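Local coordinates for uncharacterized protein (PDB 1IHN) that is of unknown function, a small archaeal protein of the DUF498/DUF598 family whose fold was novel when first determined, at residues 11-15 with 16-20; 41-45 with 46-50; 84-87 with 88-92; 92-95 with 96-99. All blocks are in the same frame, centred on the assembly; numbering follows the deposited sequence.

Interaction 1: residues 11-15 with 16-20; sequences SVTYR and GREYR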
# COMPACT_ATOMS: atom_id res chain seq x y z
N SER A 11 -7.06 9.09 5.44
CA SER A 11 -7.33 8.00 6.36
C SER A 11 -7.93 6.71 5.79
O SER A 11 -8.79 6.73 4.91
CB SER A 11 -8.25 8.51 7.48
OG SER A 11 -8.48 7.50 8.44
N VAL A 12 -7.44 5.59 6.31
CA VAL A 12 -7.92 4.26 5.93
C VAL A 12 -8.05 3.46 7.21
O VAL A 12 -7.35 3.73 8.19
CB VAL A 12 -6.95 3.52 4.96
CG1 VAL A 12 -6.97 4.18 3.60
CG2 VAL A 12 -5.54 3.51 5.53
N THR A 13 -8.95 2.49 7.21
CA THR A 13 -9.15 1.65 8.38
C THR A 13 -8.88 0.20 8.01
O THR A 13 -9.47 -0.34 7.08
CB THR A 13 -10.59 1.77 8.93
OG1 THR A 13 -10.82 3.12 9.36
CG2 THR A 13 -10.81 0.82 10.10
N TYR A 14 -7.96 -0.43 8.73
CA TYR A 14 -7.60 -1.81 8.47
C TYR A 14 -7.67 -2.60 9.77
O TYR A 14 -7.05 -2.23 10.77
CB TYR A 14 -6.18 -1.87 7.91
CG TYR A 14 -5.71 -3.28 7.61
CD1 TYR A 14 -6.24 -4.00 6.53
CD2 TYR A 14 -4.76 -3.90 8.41
CE1 TYR A 14 -5.82 -5.29 6.25
CE2 TYR A 14 -4.32 -5.20 8.14
CZ TYR A 14 -4.86 -5.89 7.06
OH TYR A 14 -4.43 -7.17 6.79
N ARG A 15 -8.43 -3.69 9.75
CA ARG A 15 -8.60 -4.54 10.92
C ARG A 15 -9.09 -3.76 12.14
O ARG A 15 -8.62 -3.96 13.25
CB ARG A 15 -7.29 -5.27 11.24
CG ARG A 15 -6.85 -6.21 10.13
CD ARG A 15 -5.62 -7.01 10.52
NE ARG A 15 -5.93 -8.03 11.52
CZ ARG A 15 -5.03 -8.86 12.04
NH1 ARG A 15 -3.76 -8.80 11.67
NH2 ARG A 15 -5.41 -9.76 12.93
N GLY A 16 -10.04 -2.87 11.90
CA GLY A 16 -10.63 -2.09 12.98
C GLY A 16 -9.84 -0.90 13.46
O GLY A 16 -10.29 -0.18 14.36
N ARG A 17 -8.66 -0.67 12.89
CA ARG A 17 -7.87 0.47 13.33
C ARG A 17 -7.66 1.48 12.22
O ARG A 17 -7.35 1.12 11.08
CB ARG A 17 -6.52 0.01 13.86
CG ARG A 17 -5.58 1.17 14.17
CD ARG A 17 -4.30 0.68 14.83
NE ARG A 17 -3.28 1.72 14.88
CZ ARG A 17 -2.06 1.54 15.36
NH1 ARG A 17 -1.71 0.35 15.84
NH2 ARG A 17 -1.18 2.54 15.36
N GLU A 18 -7.83 2.75 12.56
CA GLU A 18 -7.66 3.83 11.61
C GLU A 18 -6.21 4.30 11.54
O GLU A 18 -5.55 4.47 12.57
CB GLU A 18 -8.56 5.01 12.00
CG GLU A 18 -8.44 6.21 11.08
CD GLU A 18 -9.30 7.37 11.53
OE1 GLU A 18 -9.10 7.85 12.66
OE2 GLU A 18 -10.18 7.80 10.75
N TYR A 19 -5.72 4.49 10.32
CA TYR A 19 -4.36 4.97 10.10
C TYR A 19 -4.47 6.25 9.30
O TYR A 19 -5.07 6.27 8.23
CB TYR A 19 -3.53 3.93 9.34
CG TYR A 19 -3.29 2.66 10.13
CD1 TYR A 19 -4.21 1.62 10.11
CD2 TYR A 19 -2.15 2.52 10.93
CE1 TYR A 19 -4.01 0.47 10.86
CE2 TYR A 19 -1.93 1.37 11.68
CZ TYR A 19 -2.87 0.35 11.64
OH TYR A 19 -2.66 -0.79 12.38
N ARG A 20 -3.89 7.33 9.82
CA ARG A 20 -3.95 8.61 9.13
C ARG A 20 -2.62 8.97 8.49
O ARG A 20 -2.35 10.13 8.19
CB ARG A 20 -4.39 9.70 10.10
CG ARG A 20 -5.79 9.49 10.68
CD ARG A 20 -6.17 10.62 11.62
NE ARG A 20 -7.51 10.46 12.16
CZ ARG A 20 -8.06 11.27 13.07
NH1 ARG A 20 -7.36 12.30 13.54
NH2 ARG A 20 -9.29 11.05 13.50
O HOH W 1 -4.59 -2.67 12.08
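Val12 and Tyr19 pair through two backbone hydrogen bonds. Tyr19 N gives to Val12 O at 2.8 Å, nearly straight at 173°. Val12 N gives to Tyr19 O in return. Nearer the turn, Tyr14 N bonds Arg17 O at 2.9 Å. Arg17 N bonds Tyr14 O as well. Water 1 links Tyr14 O to Tyr19 OH, lying in the ring plane.

This is a beta hairpin with a two-residue loop, Arg15 and Gly16, both with positive phi, in a type I' turn from Tyr14 to Arg17.

Among apolar contacts, Tyr14 CB lies 4.3 Å from Tyr19 CE1. The extended Arg17 chain lays one face of its guanidinium against Tyr19 CE2.

On the face away from Val12, Tyr14, Arg17 and Tyr19, Thr13 and Glu18 form a non-hydrogen-bonded pair. With OG1 beside the backbone N (chi1 -63°), the methyl CG2 of Thr13 is left anti to that nitrogen and comes 3.6 Å from Arg17 O. Thr13 OG1 lies 4.0 Å from Glu18 CB. A glycine here takes away both branches, and would probably leave Glu18 CB and the Arg17 carbonyl without this cover. Just past the second strand, Arg20 NE forms a salt bridge with Glu18 OE1 at 3.1 Å.

Interaction 2: residues 41-45 with 46-50; sequences RKYGT and SHVMA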
# COMPACT_ATOMS: atom_id res chain seq x y z
N ARG A 41 15.23 9.92 -0.25
CA ARG A 41 16.67 9.89 -0.43
C ARG A 41 17.06 9.65 -1.88
O ARG A 41 18.05 10.19 -2.36
CB ARG A 41 17.29 8.79 0.44
CG ARG A 41 17.28 9.12 1.91
CD ARG A 41 17.59 7.89 2.75
NE ARG A 41 17.70 8.23 4.16
CZ ARG A 41 17.64 7.35 5.15
NH1 ARG A 41 17.47 6.06 4.87
NH2 ARG A 41 17.74 7.74 6.40
N LYS A 42 16.27 8.85 -2.58
CA LYS A 42 16.56 8.54 -3.97
C LYS A 42 16.05 9.56 -4.98
O LYS A 42 16.70 9.80 -6.00
CB LYS A 42 16.01 7.17 -4.33
CG LYS A 42 16.33 6.75 -5.76
CD LYS A 42 15.99 5.29 -6.00
CE LYS A 42 16.54 4.80 -7.32
NZ LYS A 42 16.23 3.37 -7.54
N TYR A 43 14.90 10.17 -4.71
CA TYR A 43 14.33 11.13 -5.64
C TYR A 43 14.20 12.56 -5.15
O TYR A 43 13.93 13.47 -5.94
CB TYR A 43 12.94 10.64 -6.09
CG TYR A 43 12.95 9.26 -6.70
CD1 TYR A 43 12.26 8.20 -6.10
CD2 TYR A 43 13.64 9.00 -7.88
CE1 TYR A 43 12.25 6.93 -6.66
CE2 TYR A 43 13.65 7.73 -8.45
CZ TYR A 43 12.95 6.70 -7.84
OH TYR A 43 12.94 5.45 -8.42
N GLY A 44 14.39 12.78 -3.85
CA GLY A 44 14.26 14.12 -3.31
C GLY A 44 12.82 14.40 -2.95
O GLY A 44 12.46 15.51 -2.57
N THR A 45 11.98 13.37 -3.10
CA THR A 45 10.56 13.46 -2.79
C THR A 45 10.01 12.05 -2.62
O THR A 45 10.48 11.12 -3.26
CB THR A 45 9.75 14.18 -3.91
OG1 THR A 45 8.35 14.11 -3.60
CG2 THR A 45 9.99 13.54 -5.28
N SER A 46 9.02 11.89 -1.74
CA SER A 46 8.44 10.57 -1.54
C SER A 46 7.21 10.38 -2.43
O SER A 46 6.52 9.37 -2.33
CB SER A 46 8.07 10.37 -0.07
OG SER A 46 7.34 11.46 0.44
N HIS A 47 6.95 11.36 -3.30
CA HIS A 47 5.81 11.30 -4.22
C HIS A 47 6.11 10.36 -5.38
O HIS A 47 5.22 10.01 -6.17
CB HIS A 47 5.48 12.68 -4.76
CG HIS A 47 4.08 13.12 -4.46
ND1 HIS A 47 3.65 13.39 -3.18
CD2 HIS A 47 3.00 13.28 -5.26
CE1 HIS A 47 2.37 13.70 -3.20
NE2 HIS A 47 1.95 13.65 -4.45
N VAL A 48 7.37 9.98 -5.49
CA VAL A 48 7.82 9.03 -6.50
C VAL A 48 8.28 7.88 -5.64
O VAL A 48 9.19 8.04 -4.82
CB VAL A 48 9.03 9.57 -7.31
CG1 VAL A 48 9.57 8.48 -8.24
CG2 VAL A 48 8.62 10.78 -8.13
N MSE A 49 7.65 6.72 -5.80
CA MSE A 49 8.01 5.57 -4.99
C MSE A 49 9.18 4.80 -5.57
O MSE A 49 9.19 4.46 -6.75
CB MSE A 49 6.82 4.62 -4.85
CG MSE A 49 7.04 3.50 -3.86
SE MSE A 49 5.52 2.30 -3.73
CE MSE A 49 4.28 3.51 -2.89
N ALA A 50 10.17 4.54 -4.72
CA ALA A 50 11.34 3.79 -5.15
C ALA A 50 10.96 2.32 -5.09
O ALA A 50 10.11 1.93 -4.27
CB ALA A 50 12.51 4.08 -4.22
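Thr45 OG1 takes a hydrogen bond from His47 N at 3.1 Å, with an N-H...O angle of 164°. The chi1 of Thr45, 174°, puts OG1 anti to N and beside the carbonyl carbon, and this turns the oxygen forward along the chain. His47 CB lies 3.4 Å from the same oxygen. The methyl CG2 of Thr45 meets Val48 CG2 at 4.2 Å, the two side chains crossing at about a right angle.

Tyr43 carries the apolar part. Val48 CG1 sits over one face of its ring, 3.5 Å from the centroid and 17° off the normal. This is a CH-pi contact. CG of the adjacent Lys42 lies on the opposite face, so the ring is held between two aliphatic carbons. At the ring's edge Ala50 closes in. Its CA is near the plane, and its CB is 3.8 Å from Tyr43 CE1. The same CB also touches Lys42 CD at 4.1 Å. The extended Lys42 chain runs on to a salt bridge with Glu52. Ser39 OG bonds Ala50 N.

Gly44 leaves the helix with a positive phi, an angle that favours glycine. The whole is a helix end stopped at a glycine, followed by an ST turn at Thr45 that leads helix 36-43 into strand 48-49, which pairs in parallel with strand 76-77.

Interaction 3: residues 84-87 with 88-92; sequences TVLP and TCEAI
Pro87 O accepts two hydrogen bonds from the first turn of helix 88-100. Ala91 N comes in the carbonyl plane at 2.7 Å, and Glu90 N comes from above that plane at 2.8 Å. Both are bent, with N-H...O angles of 139° and 134°. Pro87 is the N-cap residue of the helix, where strand 84-86 hands over to it. The two short segments make an angle of 133°, so the chain turns back sharply.

The next polar layer belongs to Thr88. Its OG1 has its main partner in His110 O, which ties the helix start to the chain beyond strand 105-109. Cys89 adds a covalent tie, its disulfide to Cys7 of strand 4-8.

Further out, Glu90 lays its side chain across the proline ring. Its chain runs extended beyond CG. OE2 comes 3.8 Å from Pro87 CG, and OE1 comes 3.9 Å from Pro87 CD. A glycine in place of the proline removes the ring, and is likely to leave the Glu90 carboxylate without a surface to lie on and the backbone at the helix start freer to turn.

Strand and helix also meet through Leu86. Its CD1 lies 4.2 Å from the backbone oxygen Glu90 O. The apolar contact is Leu86 CB to Ala91 CB, also at 4.2 Å.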
# COMPACT_ATOMS: atom_id res chain seq x y z
N THR A 84 0.16 -4.17 -8.44
CA THR A 84 -1.05 -3.51 -8.94
C THR A 84 -1.22 -2.12 -8.35
O THR A 84 -1.47 -1.98 -7.16
CB THR A 84 -2.29 -4.34 -8.58
OG1 THR A 84 -2.17 -5.65 -9.13
CG2 THR A 84 -3.55 -3.68 -9.10
N VAL A 85 -1.07 -1.09 -9.18
CA VAL A 85 -1.23 0.28 -8.72
C VAL A 85 -2.64 0.77 -9.01
O VAL A 85 -3.11 0.69 -10.15
CB VAL A 85 -0.21 1.22 -9.38
CG1 VAL A 85 -0.35 2.63 -8.81
CG2 VAL A 85 1.20 0.71 -9.16
N LEU A 86 -3.30 1.30 -7.99
CA LEU A 86 -4.66 1.79 -8.12
C LEU A 86 -4.92 2.93 -7.14
O LEU A 86 -4.23 3.04 -6.13
CB LEU A 86 -5.66 0.67 -7.83
CG LEU A 86 -5.70 -0.54 -8.76
CD1 LEU A 86 -6.50 -1.66 -8.13
CD2 LEU A 86 -6.32 -0.12 -10.10
N PRO A 87 -5.90 3.79 -7.44
CA PRO A 87 -6.18 4.89 -6.51
C PRO A 87 -6.48 4.16 -5.21
O PRO A 87 -7.09 3.09 -5.22
CB PRO A 87 -7.41 5.54 -7.12
CG PRO A 87 -7.20 5.35 -8.59
CD PRO A 87 -6.73 3.91 -8.66
N THR A 88 -6.06 4.74 -4.09
CA THR A 88 -6.24 4.10 -2.79
C THR A 88 -7.61 3.50 -2.48
O THR A 88 -7.70 2.33 -2.10
CB THR A 88 -5.83 5.06 -1.65
OG1 THR A 88 -4.47 5.44 -1.85
CG2 THR A 88 -5.95 4.39 -0.30
N CYS A 89 -8.68 4.27 -2.63
CA CYS A 89 -9.99 3.72 -2.31
C CYS A 89 -10.39 2.56 -3.23
O CYS A 89 -11.26 1.76 -2.90
CB CYS A 89 -11.05 4.83 -2.30
SG CYS A 89 -10.83 6.01 -0.92
N GLU A 90 -9.74 2.46 -4.39
CA GLU A 90 -10.00 1.35 -5.31
C GLU A 90 -9.03 0.22 -4.94
O GLU A 90 -9.32 -0.96 -5.14
CB GLU A 90 -9.75 1.77 -6.76
CG GLU A 90 -10.92 2.48 -7.42
CD GLU A 90 -10.59 3.03 -8.80
OE1 GLU A 90 -10.08 2.26 -9.65
OE2 GLU A 90 -10.84 4.23 -9.03
N ALA A 91 -7.88 0.60 -4.39
CA ALA A 91 -6.87 -0.37 -4.00
C ALA A 91 -7.31 -1.23 -2.83
O ALA A 91 -7.05 -2.44 -2.82
CB ALA A 91 -5.57 0.35 -3.66
N ILE A 92 -7.98 -0.63 -1.85
CA ILE A 92 -8.43 -1.37 -0.68
C ILE A 92 -9.52 -2.37 -1.01
O ILE A 92 -9.63 -3.41 -0.37
CB ILE A 92 -8.95 -0.45 0.45
CG1 ILE A 92 -10.17 0.33 -0.03
CG2 ILE A 92 -7.85 0.49 0.90
CD1 ILE A 92 -10.96 0.94 1.11

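Interaction 4: residues 92-95 with 96-99; sequences IKRY and NEER
Tyr95 leans on Asn96 and Arg99, and its side chain can be followed outward. CB starts beside Asn96 N, the backbone of the next residue. With chi1 at 171°, CG is anti to the backbone N, which sends the ring along the side of the helix toward Arg99. CD2 lies 3.7 Å from Asn96 OD1, and that oxygen sits in the ring plane at the edge. The ring and the amide are turned 68° apart. CE2 meets Arg99 CB at 3.9 Å. The two side chains run side by side, pointing the same way, so OH arrives 3.9 Å from Arg99 CD. At the tip, OH is hydrogen-bonded to Tyr14 OH of the neighbouring hairpin. The ring also meets Phe4 edge-to-face.

Asn96 folds its amide back toward the previous turn, with CG 3.3 Å from Ile92 O. Its OD1 takes a hydrogen bond from Phe4 N, which fixes the amide against the chain's start.

Arg94 is bent at chi2 and chi3. Its CG touches Glu98 OE2 at 3.4 Å. Glu97 OE1 lies 4.3 Å from Arg94 NE, well out of the guanidinium plane. No N-H points at it, and any attraction is probably through charge only. Glu98 OE1 has its own partner in Ser64 OG.

Four backbone bonds run from residue i+4 to i, from Asn96 N to Ile92 O through to Arg99 N to Tyr95 O. This is a regular, amphipathic alpha helix: Ile92 and Tyr95 are buried, while Lys93 and Glu97 face solvent.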
# COMPACT_ATOMS: atom_id res chain seq x y z
N ILE A 92 -7.98 -0.63 -1.85
CA ILE A 92 -8.43 -1.37 -0.68
C ILE A 92 -9.52 -2.37 -1.01
O ILE A 92 -9.63 -3.41 -0.37
CB ILE A 92 -8.95 -0.45 0.45
CG1 ILE A 92 -10.17 0.33 -0.03
CG2 ILE A 92 -7.85 0.49 0.90
CD1 ILE A 92 -10.96 0.94 1.11
N LYS A 93 -10.34 -2.04 -2.01
CA LYS A 93 -11.41 -2.94 -2.42
C LYS A 93 -10.77 -4.17 -3.03
O LYS A 93 -11.17 -5.30 -2.74
CB LYS A 93 -12.31 -2.27 -3.47
CG LYS A 93 -13.19 -1.15 -2.94
CD LYS A 93 -14.14 -0.67 -4.02
CE LYS A 93 -14.98 0.52 -3.55
NZ LYS A 93 -15.89 1.02 -4.63
N ARG A 94 -9.78 -3.94 -3.89
CA ARG A 94 -9.06 -5.01 -4.56
C ARG A 94 -8.33 -5.89 -3.55
O ARG A 94 -8.25 -7.11 -3.71
CB ARG A 94 -8.06 -4.42 -5.56
CG ARG A 94 -7.28 -5.45 -6.37
CD ARG A 94 -8.19 -6.24 -7.31
NE ARG A 94 -8.73 -5.39 -8.37
CZ ARG A 94 -8.08 -5.06 -9.48
NH1 ARG A 94 -6.85 -5.52 -9.69
NH2 ARG A 94 -8.64 -4.27 -10.38
N TYR A 95 -7.78 -5.25 -2.52
CA TYR A 95 -7.07 -5.97 -1.47
C TYR A 95 -8.04 -6.88 -0.74
O TYR A 95 -7.76 -8.06 -0.52
CB TYR A 95 -6.44 -5.00 -0.46
CG TYR A 95 -5.88 -5.70 0.76
CD1 TYR A 95 -4.55 -6.12 0.79
CD2 TYR A 95 -6.69 -5.98 1.85
CE1 TYR A 95 -4.04 -6.82 1.90
CE2 TYR A 95 -6.20 -6.67 2.96
CZ TYR A 95 -4.88 -7.09 2.98
OH TYR A 95 -4.43 -7.79 4.07
N ASN A 96 -9.19 -6.32 -0.35
CA ASN A 96 -10.19 -7.09 0.36
C ASN A 96 -10.62 -8.28 -0.49
O ASN A 96 -10.85 -9.37 0.02
CB ASN A 96 -11.41 -6.23 0.72
CG ASN A 96 -11.13 -5.27 1.88
OD1 ASN A 96 -10.23 -5.50 2.70
ND2 ASN A 96 -11.93 -4.21 1.98
N GLU A 97 -10.69 -8.05 -1.80
CA GLU A 97 -11.07 -9.10 -2.74
C GLU A 97 -10.14 -10.30 -2.65
O GLU A 97 -10.57 -11.41 -2.37
CB GLU A 97 -11.01 -8.58 -4.18
CG GLU A 97 -12.32 -8.09 -4.74
CD GLU A 97 -12.16 -7.59 -6.16
OE1 GLU A 97 -11.61 -8.34 -6.99
OE2 GLU A 97 -12.58 -6.45 -6.44
N GLU A 98 -8.86 -10.06 -2.89
CA GLU A 98 -7.85 -11.10 -2.86
C GLU A 98 -7.67 -11.72 -1.48
O GLU A 98 -7.55 -12.93 -1.34
CB GLU A 98 -6.53 -10.55 -3.39
CG GLU A 98 -6.55 -10.31 -4.89
CD GLU A 98 -5.50 -9.31 -5.34
OE1 GLU A 98 -4.38 -9.34 -4.80
OE2 GLU A 98 -5.80 -8.51 -6.25
N ARG A 99 -7.65 -10.88 -0.45
CA ARG A 99 -7.50 -11.37 0.92
C ARG A 99 -8.72 -12.26 1.22
O ARG A 99 -8.58 -13.32 1.82
CB ARG A 99 -7.43 -10.20 1.90
CG ARG A 99 -7.31 -10.57 3.37
CD ARG A 99 -6.05 -11.37 3.68
NE ARG A 99 -6.12 -12.71 3.11
CZ ARG A 99 -5.27 -13.69 3.39
NH1 ARG A 99 -4.27 -13.48 4.23
NH2 ARG A 99 -5.43 -14.88 2.83

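Overall arrangement
The four interactions follow one another along the chain. Interaction 1 is a hairpin of the three-strand antiparallel sheet. Interaction 2 leads from the end of helix 36-43 into strand 48-49. Interactions 3 and 4 share Ile92 and helix 88-100, with centres about 9 Å apart. Strand 84-86, at the edge of the five-strand mixed sheet, leads into that helix. Interaction 1 touches interactions 3 and 4: Val12 CG1 packs on Thr88 CG2, and the tyrosine pair of interaction 4 joins it to the hairpin. Helix 88-100 thus links the small sheet to the large one. Interaction 2 stands apart, its centre about 26 Å from that of interaction 4, across the chain's centre.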